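Local coordinates for tRNA threonylcarbamoyladenosine biosynthesis protein TsaB (PDB 5BR9) that probably takes part in forming the threonylcarbamoyladenosine modification at position 37 of tRNA, at residues S10-D16 with V65-G71; T17-C22 with E37-H43; R96-A100 with W207-V213; A171-G176 with A190-P194. All blocks are in the same frame, centred on the assembly; numbering follows the deposited sequence.

Interaction 1: S10-D16 with V65-G71; sequences STLLALD and VDAIAFG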
loop_
_atom_site.group_PDB
_atom_site.type_symbol
_atom_site.label_atom_id
_atom_site.label_comp_id
_atom_site.label_asym_id
_atom_site.label_seq_id
_atom_site.Cartn_x
_atom_site.Cartn_y
_atom_site.Cartn_z
ATOM N N SER A 10 -23.962 3.146 -14.311
ATOM C CA SER A 10 -22.838 2.635 -13.542
ATOM C C SER A 10 -22.555 3.439 -12.290
ATOM O O SER A 10 -22.707 4.656 -12.261
ATOM C CB SER A 10 -21.568 2.615 -14.398
ATOM O OG SER A 10 -21.663 1.675 -15.449
ATOM N N THR A 11 -22.090 2.750 -11.262
ATOM C CA THR A 11 -21.644 3.434 -10.071
ATOM C C THR A 11 -20.144 3.197 -9.951
ATOM O O THR A 11 -19.702 2.065 -9.837
ATOM C CB THR A 11 -22.411 2.958 -8.820
ATOM O OG1 THR A 11 -23.807 3.225 -9.005
ATOM C CG2 THR A 11 -21.952 3.704 -7.587
ATOM N N LEU A 12 -19.369 4.270 -10.038
ATOM C CA LEU A 12 -17.902 4.187 -10.019
ATOM C C LEU A 12 -17.298 5.022 -8.908
ATOM O O LEU A 12 -17.676 6.175 -8.707
ATOM C CB LEU A 12 -17.299 4.646 -11.360
ATOM C CG LEU A 12 -17.673 3.883 -12.626
ATOM C CD1 LEU A 12 -17.032 4.542 -13.859
ATOM C CD2 LEU A 12 -17.277 2.389 -12.513
ATOM N N LEU A 13 -16.312 4.443 -8.235
ATOM C CA LEU A 13 -15.574 5.122 -7.171
ATOM C C LEU A 13 -14.162 5.432 -7.684
ATOM O O LEU A 13 -13.500 4.574 -8.291
ATOM C CB LEU A 13 -15.517 4.238 -5.897
ATOM C CG LEU A 13 -14.793 4.782 -4.663
ATOM C CD1 LEU A 13 -15.519 6.027 -4.134
ATOM C CD2 LEU A 13 -14.660 3.716 -3.565
ATOM N N ALA A 14 -13.714 6.661 -7.451
ATOM C CA ALA A 14 -12.405 7.096 -7.904
ATOM C C ALA A 14 -11.617 7.715 -6.760
ATOM O O ALA A 14 -12.187 8.392 -5.906
ATOM C CB ALA A 14 -12.534 8.094 -9.045
ATOM N N LEU A 15 -10.323 7.426 -6.701
ATOM C CA LEU A 15 -9.470 8.046 -5.697
ATOM C C LEU A 15 -8.055 8.331 -6.215
ATOM O O LEU A 15 -7.510 7.582 -7.034
ATOM C CB LEU A 15 -9.445 7.217 -4.428
ATOM C CG LEU A 15 -8.912 5.811 -4.403
ATOM C CD1 LEU A 15 -7.395 5.871 -4.234
ATOM C CD2 LEU A 15 -9.597 5.107 -3.226
ATOM N N ASP A 16 -7.468 9.428 -5.745
ATOM C CA ASP A 16 -6.105 9.734 -6.111
ATOM C C ASP A 16 -5.301 10.237 -4.908
ATOM O O ASP A 16 -5.725 11.137 -4.190
ATOM C CB ASP A 16 -6.074 10.766 -7.233
ATOM C CG ASP A 16 -4.725 10.808 -7.923
ATOM O OD1 ASP A 16 -4.576 10.126 -8.955
ATOM O OD2 ASP A 16 -3.803 11.481 -7.422
ATOM N N VAL A 65 -21.103 -0.035 -5.590
ATOM C CA VAL A 65 -19.969 0.306 -6.461
ATOM C C VAL A 65 -19.651 -0.811 -7.456
ATOM O O VAL A 65 -19.473 -1.978 -7.075
ATOM C CB VAL A 65 -18.727 0.655 -5.609
ATOM C CG1 VAL A 65 -17.483 0.799 -6.478
ATOM C CG2 VAL A 65 -18.978 1.920 -4.779
ATOM N N ASP A 66 -19.556 -0.445 -8.735
ATOM C CA ASP A 66 -19.327 -1.429 -9.785
ATOM C C ASP A 66 -17.843 -1.689 -10.056
ATOM O O ASP A 66 -17.449 -2.798 -10.437
ATOM C CB ASP A 66 -20.021 -0.965 -11.068
ATOM C CG ASP A 66 -21.542 -0.899 -10.917
ATOM O OD1 ASP A 66 -22.107 -1.799 -10.259
ATOM O OD2 ASP A 66 -22.171 0.037 -11.458
ATOM N N ALA A 67 -17.024 -0.658 -9.864
ATOM C CA ALA A 67 -15.594 -0.749 -10.113
ATOM C C ALA A 67 -14.879 0.396 -9.394
ATOM O O ALA A 67 -15.494 1.425 -9.082
ATOM C CB ALA A 67 -15.301 -0.721 -11.615
ATOM N N ILE A 68 -13.590 0.207 -9.115
ATOM C CA ILE A 68 -12.809 1.223 -8.399
ATOM C C ILE A 68 -11.644 1.677 -9.251
ATOM O O ILE A 68 -10.851 0.854 -9.716
ATOM C CB ILE A 68 -12.307 0.700 -7.050
ATOM C CG1 ILE A 68 -13.466 0.108 -6.239
ATOM C CG2 ILE A 68 -11.658 1.826 -6.283
ATOM C CD1 ILE A 68 -13.032 -0.617 -4.999
ATOM N N ALA A 69 -11.569 2.983 -9.488
ATOM C CA ALA A 69 -10.497 3.572 -10.273
ATOM C C ALA A 69 -9.511 4.317 -9.391
ATOM O O ALA A 69 -9.900 4.893 -8.377
ATOM C CB ALA A 69 -11.071 4.505 -11.314
ATOM N N PHE A 70 -8.239 4.326 -9.785
ATOM C CA PHE A 70 -7.228 5.053 -9.028
ATOM C C PHE A 70 -6.117 5.571 -9.951
ATOM O O PHE A 70 -5.861 4.983 -10.999
ATOM C CB PHE A 70 -6.614 4.166 -7.938
ATOM C CG PHE A 70 -5.811 3.018 -8.473
ATOM C CD1 PHE A 70 -4.418 3.087 -8.518
ATOM C CD2 PHE A 70 -6.436 1.875 -8.937
ATOM C CE1 PHE A 70 -3.675 2.029 -9.019
ATOM C CE2 PHE A 70 -5.692 0.812 -9.438
ATOM C CZ PHE A 70 -4.325 0.888 -9.485
ATOM N N GLY A 71 -5.455 6.654 -9.549
ATOM C CA GLY A 71 -4.283 7.115 -10.248
ATOM C C GLY A 71 -3.089 6.219 -9.948
ATOM O O GLY A 71 -2.690 6.081 -8.797
HETATM O O HOH W 1 -21.718 -0.872 -14.501
#
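L13 and A69 sit at the heart of two parallel strands, 12-16 and 67-71, whose axes approach to 4.7 Å. L13 N gives its hydrogen to A67 O, L13 O takes one from A69 N at 2.8 Å, and L15 N then donates to A69 O. The small side chains of A14, A67 and A69 share one face of the sheet with L12, whose CD2 comes within 3.8 Å of A67 CB; there alanine suits the close cover of helix 196-208. The other face carries L13, L15, I68 and F70. F70 CG stands between its backbone N and carbonyl carbon (chi1 67°), which leads the ring away from L15, so that it is F70 CB, not the ring, that meets L15 CD1, 4.2 Å off, and the ring packs on helix 77-94. Toward G71 the pairing slackens: G71 N to L15 O is a weak bond of 3.4 Å, and D16 OD1 lies beside G71 CA, while OD2 is bonded to S18 OG. The opposite end, at S10 and D66, is partly exposed. D66 N donates to T11 O, while T11 N reaches D66 OD2 at 2.7 Å from above the carboxylate plane. A water links S10 OG to the same OD2, weakly on the aspartate side. Backbone bonds thus fix the strand register in an apolar core, and one aspartate, using its main chain and its side chain, carries the pairing into the wetter margin.

Interaction 2: T17-C22 with E37-H43; sequences TSTEAC and EVIPRLH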
loop_
_atom_site.group_PDB
_atom_site.type_symbol
_atom_site.label_atom_id
_atom_site.label_comp_id
_atom_site.label_asym_id
_atom_site.label_seq_id
_atom_site.Cartn_x
_atom_site.Cartn_y
_atom_site.Cartn_z
ATOM N N THR A 17 -4.132 9.640 -4.712
ATOM C CA THR A 17 -3.228 9.990 -3.623
ATOM C C THR A 17 -1.800 10.121 -4.112
ATOM O O THR A 17 -0.859 9.968 -3.342
ATOM C CB THR A 17 -3.252 8.921 -2.509
ATOM O OG1 THR A 17 -2.951 7.646 -3.087
ATOM C CG2 THR A 17 -4.613 8.848 -1.854
ATOM N N SER A 18 -1.641 10.419 -5.392
ATOM C CA SER A 18 -0.313 10.451 -6.016
ATOM C C SER A 18 0.465 11.715 -5.650
ATOM O O SER A 18 1.663 11.834 -5.944
ATOM C CB SER A 18 -0.436 10.316 -7.542
ATOM O OG SER A 18 -1.083 11.444 -8.116
ATOM N N THR A 19 -0.238 12.709 -5.120
ATOM C CA THR A 19 0.404 13.973 -4.779
ATOM C C THR A 19 0.127 14.318 -3.337
ATOM O O THR A 19 -0.432 13.503 -2.614
ATOM C CB THR A 19 -0.087 15.141 -5.693
ATOM O OG1 THR A 19 -1.479 15.401 -5.453
ATOM C CG2 THR A 19 0.122 14.807 -7.158
ATOM N N GLU A 20 0.498 15.534 -2.940
ATOM C CA GLU A 20 0.162 16.064 -1.620
ATOM C C GLU A 20 -1.361 16.254 -1.499
ATOM O O GLU A 20 -1.897 16.427 -0.401
ATOM C CB GLU A 20 0.894 17.388 -1.368
ATOM C CG GLU A 20 0.407 18.543 -2.241
ATOM C CD GLU A 20 1.152 19.848 -1.983
ATOM O OE1 GLU A 20 1.108 20.735 -2.867
ATOM O OE2 GLU A 20 1.782 19.988 -0.907
ATOM N N ALA A 21 -2.043 16.223 -2.643
ATOM C CA ALA A 21 -3.499 16.270 -2.695
ATOM C C ALA A 21 -4.081 14.869 -2.529
ATOM O O ALA A 21 -3.545 13.885 -3.056
ATOM C CB ALA A 21 -3.981 16.886 -4.011
ATOM N N CYS A 22 -5.163 14.787 -1.766
ATOM C CA CYS A 22 -5.906 13.558 -1.609
ATOM C C CYS A 22 -7.337 13.803 -2.090
ATOM O O CYS A 22 -7.999 14.745 -1.647
ATOM C CB CYS A 22 -5.882 13.089 -0.153
ATOM S SG CYS A 22 -6.630 11.466 0.084
ATOM N N GLU A 37 -8.589 17.472 -0.900
ATOM C CA GLU A 37 -7.872 18.118 0.203
ATOM C C GLU A 37 -6.359 18.074 -0.011
ATOM O O GLU A 37 -5.831 17.062 -0.463
ATOM C CB GLU A 37 -8.203 17.448 1.538
ATOM C CG GLU A 37 -9.609 17.686 2.046
ATOM C CD GLU A 37 -9.885 16.959 3.355
ATOM O OE1 GLU A 37 -8.924 16.605 4.078
ATOM O OE2 GLU A 37 -11.074 16.730 3.653
ATOM N N VAL A 38 -5.658 19.157 0.323
ATOM C CA VAL A 38 -4.202 19.088 0.358
ATOM C C VAL A 38 -3.790 18.715 1.779
ATOM O O VAL A 38 -4.055 19.447 2.727
ATOM C CB VAL A 38 -3.524 20.404 -0.131
ATOM C CG1 VAL A 38 -3.841 20.650 -1.603
ATOM C CG2 VAL A 38 -3.945 21.588 0.693
ATOM N N ILE A 39 -3.171 17.544 1.919
ATOM C CA ILE A 39 -2.766 17.029 3.222
ATOM C C ILE A 39 -1.525 16.158 3.081
ATOM O O ILE A 39 -1.625 14.940 2.898
ATOM C CB ILE A 39 -3.911 16.238 3.909
ATOM C CG1 ILE A 39 -4.690 15.389 2.895
ATOM C CG2 ILE A 39 -4.839 17.169 4.682
ATOM C CD1 ILE A 39 -4.634 13.900 3.184
ATOM N N PRO A 40 -0.344 16.788 3.168
ATOM C CA PRO A 40 0.947 16.103 3.057
ATOM C C PRO A 40 1.159 15.055 4.145
ATOM O O PRO A 40 0.961 15.364 5.322
ATOM C CB PRO A 40 1.967 17.241 3.210
ATOM C CG PRO A 40 1.210 18.497 2.901
ATOM C CD PRO A 40 -0.190 18.239 3.366
ATOM N N ARG A 41 1.533 13.843 3.735
ATOM C CA ARG A 41 1.963 12.762 4.632
ATOM C C ARG A 41 0.819 12.114 5.430
ATOM O O ARG A 41 1.047 11.163 6.181
ATOM C CB ARG A 41 3.049 13.264 5.598
ATOM N N LEU A 42 -0.402 12.617 5.273
ATOM C CA LEU A 42 -1.528 12.122 6.065
ATOM C C LEU A 42 -2.515 11.320 5.209
ATOM O O LEU A 42 -3.675 11.161 5.579
ATOM C CB LEU A 42 -2.248 13.285 6.759
ATOM N N HIS A 43 -2.044 10.808 4.075
ATOM C CA HIS A 43 -2.915 10.120 3.129
ATOM C C HIS A 43 -3.462 8.827 3.710
ATOM O O HIS A 43 -4.660 8.584 3.649
ATOM C CB HIS A 43 -2.179 9.820 1.822
ATOM C CG HIS A 43 -1.811 11.041 1.038
ATOM N ND1 HIS A 43 -2.694 11.677 0.194
ATOM C CD2 HIS A 43 -0.652 11.739 0.964
ATOM C CE1 HIS A 43 -2.098 12.715 -0.363
ATOM N NE2 HIS A 43 -0.859 12.774 0.086
#
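T17 meets H43 where the chain leaves strand 12-16: its CB lies 3.9 Å from H43 ND1. H43 CG stands beside its backbone N (chi1 -67°), and the ring lodges with T17 O over the centre of one face and I39 O above the opposite one. T17 OG1 itself is bonded to G79 O. T19 OG1 accepts from A21 N, an ST turn that shapes the bend into the next strand. E20 then offers its carbonyl O to I39 N at 2.9 Å, while its extended side chain runs beside P40, both pointing the same way at the surface. A21 and V38 form a non-hydrogen-bonded antiparallel pair, and A21 O lies at the H43 ring edge, 3.3 Å from CE1. C22 and E37 form the hydrogen-bonded pair, with C22 N to E37 O at 2.7 Å and E37 N to C22 O. The small C22 brings its CB against both groups, 3.7 Å from I39 CD1 and 3.5 Å from H43 ND1, a buried nitrogen without a polar partner in the model. The contact closes the open end of hairpin 21-28/31-38, with helix 43-58 starting at H43 and packing L47 on T17 and C22, and helix 77-94 touching T17 and S18.

Interaction 3: R96-A100 with W207-V213; sequences RPVLA and WARGEGV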
loop_
_atom_site.group_PDB
_atom_site.type_symbol
_atom_site.label_atom_id
_atom_site.label_comp_id
_atom_site.label_asym_id
_atom_site.label_seq_id
_atom_site.Cartn_x
_atom_site.Cartn_y
_atom_site.Cartn_z
ATOM N N ARG A 96 -15.048 -6.759 -6.998
ATOM C CA ARG A 96 -15.260 -5.822 -8.100
ATOM C C ARG A 96 -13.932 -5.506 -8.779
ATOM O O ARG A 96 -12.875 -5.678 -8.178
ATOM C CB ARG A 96 -15.913 -4.532 -7.599
ATOM C CG ARG A 96 -17.319 -4.707 -7.110
ATOM C CD ARG A 96 -18.259 -5.138 -8.256
ATOM N NE ARG A 96 -19.591 -5.393 -7.710
ATOM C CZ ARG A 96 -20.663 -5.717 -8.426
ATOM N NH1 ARG A 96 -20.582 -5.832 -9.748
ATOM N NH2 ARG A 96 -21.828 -5.918 -7.807
ATOM N N PRO A 97 -13.978 -5.074 -10.045
ATOM C CA PRO A 97 -12.706 -4.821 -10.749
ATOM C C PRO A 97 -12.050 -3.465 -10.442
ATOM O O PRO A 97 -12.690 -2.584 -9.866
ATOM C CB PRO A 97 -13.100 -4.938 -12.235
ATOM C CG PRO A 97 -14.554 -4.716 -12.286
ATOM C CD PRO A 97 -15.150 -5.041 -10.944
ATOM N N VAL A 98 -10.772 -3.307 -10.795
ATOM C CA VAL A 98 -10.103 -2.027 -10.586
ATOM C C VAL A 98 -9.649 -1.479 -11.928
ATOM O O VAL A 98 -9.352 -2.230 -12.851
ATOM C CB VAL A 98 -8.878 -2.107 -9.627
ATOM C CG1 VAL A 98 -9.221 -2.801 -8.351
ATOM C CG2 VAL A 98 -7.674 -2.713 -10.292
ATOM N N LEU A 99 -9.573 -0.157 -11.990
ATOM C CA LEU A 99 -9.180 0.594 -13.171
ATOM C C LEU A 99 -7.959 1.467 -12.872
ATOM O O LEU A 99 -8.066 2.486 -12.195
ATOM C CB LEU A 99 -10.343 1.476 -13.636
ATOM C CG LEU A 99 -11.582 0.758 -14.162
ATOM C CD1 LEU A 99 -12.800 1.666 -14.163
ATOM C CD2 LEU A 99 -11.299 0.280 -15.568
ATOM N N ALA A 100 -6.800 1.068 -13.381
ATOM C CA ALA A 100 -5.589 1.857 -13.215
ATOM C C ALA A 100 -5.570 2.973 -14.274
ATOM O O ALA A 100 -5.744 2.719 -15.455
ATOM C CB ALA A 100 -4.365 0.977 -13.332
ATOM N N TRP A 207 -14.266 2.177 -18.343
ATOM C CA TRP A 207 -15.238 1.173 -17.908
ATOM C C TRP A 207 -16.175 0.795 -19.059
ATOM O O TRP A 207 -16.493 -0.380 -19.243
ATOM C CB TRP A 207 -16.036 1.694 -16.710
ATOM C CG TRP A 207 -17.046 0.731 -16.127
ATOM C CD1 TRP A 207 -18.401 0.913 -16.063
ATOM C CD2 TRP A 207 -16.779 -0.539 -15.491
ATOM N NE1 TRP A 207 -18.992 -0.165 -15.437
ATOM C CE2 TRP A 207 -18.023 -1.064 -15.070
ATOM C CE3 TRP A 207 -15.614 -1.282 -15.249
ATOM C CZ2 TRP A 207 -18.139 -2.311 -14.436
ATOM C CZ3 TRP A 207 -15.727 -2.509 -14.607
ATOM C CH2 TRP A 207 -16.981 -3.011 -14.204
ATOM N N ALA A 208 -16.607 1.793 -19.827
ATOM C CA ALA A 208 -17.484 1.565 -20.983
ATOM C C ALA A 208 -16.801 0.763 -22.089
ATOM O O ALA A 208 -17.485 0.150 -22.894
ATOM C CB ALA A 208 -17.989 2.886 -21.552
ATOM N N ARG A 209 -15.466 0.785 -22.140
ATOM C CA ARG A 209 -14.713 -0.017 -23.119
ATOM C C ARG A 209 -14.557 -1.448 -22.631
ATOM O O ARG A 209 -14.008 -2.289 -23.327
ATOM C CB ARG A 209 -13.318 0.562 -23.386
ATOM C CG ARG A 209 -13.283 1.796 -24.270
ATOM C CD ARG A 209 -11.850 2.098 -24.739
ATOM N NE ARG A 209 -11.011 2.622 -23.663
ATOM C CZ ARG A 209 -10.959 3.907 -23.320
ATOM N NH1 ARG A 209 -11.702 4.801 -23.968
ATOM N NH2 ARG A 209 -10.174 4.301 -22.322
ATOM N N GLY A 210 -15.011 -1.706 -21.409
ATOM C CA GLY A 210 -14.899 -3.029 -20.834
ATOM C C GLY A 210 -13.589 -3.310 -20.130
ATOM O O GLY A 210 -13.255 -4.461 -19.894
ATOM N N GLU A 211 -12.839 -2.265 -19.792
ATOM C CA GLU A 211 -11.612 -2.450 -19.027
ATOM C C GLU A 211 -11.956 -2.740 -17.582
ATOM O O GLU A 211 -13.107 -2.607 -17.173
ATOM C CB GLU A 211 -10.718 -1.227 -19.125
ATOM C CG GLU A 211 -10.198 -0.972 -20.535
ATOM C CD GLU A 211 -9.309 0.267 -20.608
ATOM O OE1 GLU A 211 -9.257 0.897 -21.686
ATOM O OE2 GLU A 211 -8.671 0.612 -19.589
ATOM N N GLY A 212 -10.959 -3.133 -16.802
ATOM C CA GLY A 212 -11.192 -3.477 -15.417
ATOM C C GLY A 212 -10.522 -4.795 -15.137
ATOM O O GLY A 212 -10.623 -5.726 -15.919
ATOM N N VAL A 213 -9.816 -4.868 -14.019
ATOM C CA VAL A 213 -8.988 -6.016 -13.721
ATOM C C VAL A 213 -9.428 -6.529 -12.364
ATOM O O VAL A 213 -9.791 -5.732 -11.512
ATOM C CB VAL A 213 -7.503 -5.616 -13.775
ATOM C CG1 VAL A 213 -6.641 -6.646 -13.113
ATOM C CG2 VAL A 213 -7.078 -5.391 -15.238
#
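W207 meets P97 near the end of helix 196-208, where a Schellman motif turns the chain back toward edge strand 98-101. The W207 indole, swung opposite its backbone N (chi1 -178°), reaches P97, whose CG comes to the ring edge 3.4 Å from CZ3; the two side chains cross at about a right angle. A compact proline ring suits this meeting with a broad aromatic edge. W207 CB also lies 4.1 Å from L99 CD1, and NE1 bonds weakly to S10 OG. R209 takes no part in the contact with 96-100: its NE bonds E211 OE1 in a salt bridge within the turn, and NH1 forms another with E142. G210 takes a positive phi, and its N bonds W207 O at 2.9 Å; with no CB to meet the preceding carbonyl oxygen, glycine suits the helix end. E211 keeps its carboxylate at the surface while its CB approaches L99 CD2 to 3.9 Å, aliphatic carbon meeting aliphatic carbon. G212 also has a positive phi. Having no side chain, it can lie close to P97 CB and L99 CD2, and its CA directs a hydrogen at V98 O. V213 then forms a single antiparallel bridge with V98, adding a short backbone link beyond the sheet's edge strand, and its beta-branched side chain fits this extended conformation. V213 N donates to V98 O at 2.9 Å, and V98 N returns a bond of 2.7 Å to V213 O, lying in that carbonyl's plane.

Interaction 4: A171-G176 with A190-P194; sequences AGTGWG and ASLLP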
loop_
_atom_site.group_PDB
_atom_site.type_symbol
_atom_site.label_atom_id
_atom_site.label_comp_id
_atom_site.label_asym_id
_atom_site.label_seq_id
_atom_site.Cartn_x
_atom_site.Cartn_y
_atom_site.Cartn_z
ATOM N N ALA A 171 0.700 21.268 -18.622
ATOM C CA ALA A 171 0.121 21.010 -17.315
ATOM C C ALA A 171 1.037 20.159 -16.458
ATOM O O ALA A 171 1.569 19.154 -16.920
ATOM C CB ALA A 171 -1.217 20.324 -17.458
ATOM N N GLY A 172 1.199 20.565 -15.203
ATOM C CA GLY A 172 1.882 19.751 -14.212
ATOM C C GLY A 172 3.195 20.301 -13.689
ATOM O O GLY A 172 3.823 21.175 -14.317
ATOM N N THR A 173 3.623 19.756 -12.551
ATOM C CA THR A 173 4.806 20.252 -11.845
ATOM C C THR A 173 6.097 20.069 -12.636
ATOM O O THR A 173 7.114 20.695 -12.325
ATOM C CB THR A 173 4.988 19.540 -10.497
ATOM O OG1 THR A 173 5.165 18.135 -10.731
ATOM C CG2 THR A 173 3.760 19.759 -9.580
ATOM N N GLY A 174 6.061 19.197 -13.642
ATOM C CA GLY A 174 7.200 19.001 -14.530
ATOM C C GLY A 174 7.557 20.265 -15.300
ATOM O O GLY A 174 8.679 20.427 -15.776
ATOM N N TRP A 175 6.594 21.170 -15.423
ATOM C CA TRP A 175 6.800 22.394 -16.165
ATOM C C TRP A 175 7.653 23.395 -15.403
ATOM O O TRP A 175 8.009 24.438 -15.953
ATOM C CB TRP A 175 5.448 22.988 -16.579
ATOM C CG TRP A 175 4.897 22.172 -17.722
ATOM C CD1 TRP A 175 3.990 21.148 -17.647
ATOM C CD2 TRP A 175 5.284 22.262 -19.098
ATOM N NE1 TRP A 175 3.777 20.610 -18.894
ATOM C CE2 TRP A 175 4.563 21.274 -19.803
ATOM C CE3 TRP A 175 6.174 23.082 -19.806
ATOM C CZ2 TRP A 175 4.696 21.091 -21.181
ATOM C CZ3 TRP A 175 6.296 22.906 -21.184
ATOM C CH2 TRP A 175 5.565 21.913 -21.852
ATOM N N GLY A 176 8.042 23.044 -14.170
ATOM C CA GLY A 176 9.079 23.788 -13.470
ATOM C C GLY A 176 10.377 23.779 -14.267
ATOM O O GLY A 176 11.192 24.684 -14.142
ATOM N N ALA A 190 2.213 25.147 -13.948
ATOM C CA ALA A 190 3.165 24.232 -13.346
ATOM C C ALA A 190 2.728 23.774 -11.935
ATOM O O ALA A 190 3.397 22.967 -11.299
ATOM C CB ALA A 190 4.534 24.888 -13.295
ATOM N N SER A 191 1.610 24.278 -11.439
ATOM C CA SER A 191 1.169 23.854 -10.111
ATOM C C SER A 191 -0.075 22.948 -10.154
ATOM O O SER A 191 -0.563 22.495 -9.116
ATOM C CB SER A 191 0.915 25.067 -9.224
ATOM O OG SER A 191 -0.336 25.636 -9.542
ATOM N N LEU A 192 -0.580 22.672 -11.349
ATOM C CA LEU A 192 -1.755 21.798 -11.482
ATOM C C LEU A 192 -1.484 20.350 -11.075
ATOM O O LEU A 192 -0.485 19.740 -11.488
ATOM C CB LEU A 192 -2.286 21.817 -12.919
ATOM C CG LEU A 192 -3.727 21.318 -13.037
ATOM C CD1 LEU A 192 -4.723 22.350 -12.444
ATOM C CD2 LEU A 192 -4.049 20.963 -14.486
ATOM N N LEU A 193 -2.407 19.805 -10.290
ATOM C CA LEU A 193 -2.304 18.473 -9.720
ATOM C C LEU A 193 -3.479 17.598 -10.204
ATOM O O LEU A 193 -4.460 18.122 -10.713
ATOM C CB LEU A 193 -2.286 18.565 -8.183
ATOM C CG LEU A 193 -1.127 19.344 -7.540
ATOM C CD1 LEU A 193 -1.225 19.325 -6.014
ATOM C CD2 LEU A 193 0.233 18.772 -7.994
ATOM N N PRO A 194 -3.351 16.262 -10.099
ATOM C CA PRO A 194 -4.451 15.346 -10.411
ATOM C C PRO A 194 -5.667 15.581 -9.522
ATOM O O PRO A 194 -5.511 15.990 -8.393
ATOM C CB PRO A 194 -3.846 13.967 -10.141
ATOM C CG PRO A 194 -2.403 14.153 -10.333
ATOM C CD PRO A 194 -2.102 15.527 -9.815
HETATM O O HOH W 2 1.516 17.762 -11.610
#
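T173 and A190 face each other across two loops that flank edge strand 187-189 of the second sheet, whose 3-2-1-4-5 strand order is that of the ribonuclease H-like fold of the ASKHA superfamily. No direct hydrogen bond joins the loops. Weak CH...O contacts take that role: A190 CA points a hydrogen at G172 O, 3.3 Å away, and T173 CA does the same to A190 O at 3.1 Å. G172 O also accepts from W175 N, which steadies the 3-10 turn 173-176. The positive phi of G172 is easily held by glycine, which brings no CB up against the carbonyl oxygen of A171.

Apolar touches are few and small. The methyl of A190 packs on W175 CB at 3.9 Å, and A171 CB meets L192 CD2. The side chains of T173 and L193 cross obliquely, T173 CG2 coming to 4.0 Å from L193 CD2. The W175 ring itself leads away from A190, and its NE1 bonds A121 O, while T173 OG1 is held by D125 N; both polar groups thus tie the turn to the strand 119-125. Between the loops a single water accepts from T173 N at 3.0 Å and donates to L192 O at 2.8 Å.

Overall arrangement
Interactions 1, 2 and 3 all belong to the first five-stranded sheet, which has the order 31-38, 21-28, 12-16, 67-71, 98-101; interaction 4 lies beside the second, of equivalent strand order. Along the chain, interaction 2 falls between the two halves of interaction 1, and interaction 4 between those of interaction 3. The centres of interactions 1 and 3 are about 9 Å apart, joined through I68 and its probable bonds to P97 and L99. The centres of interactions 1 and 4 are about 24 Å apart, yet P194 touches D16, S18 and T19, so the segment 190-194 bridges the two sheets before helix 196-208 returns to the first, consistent with a two-domain ASKHA-type architecture.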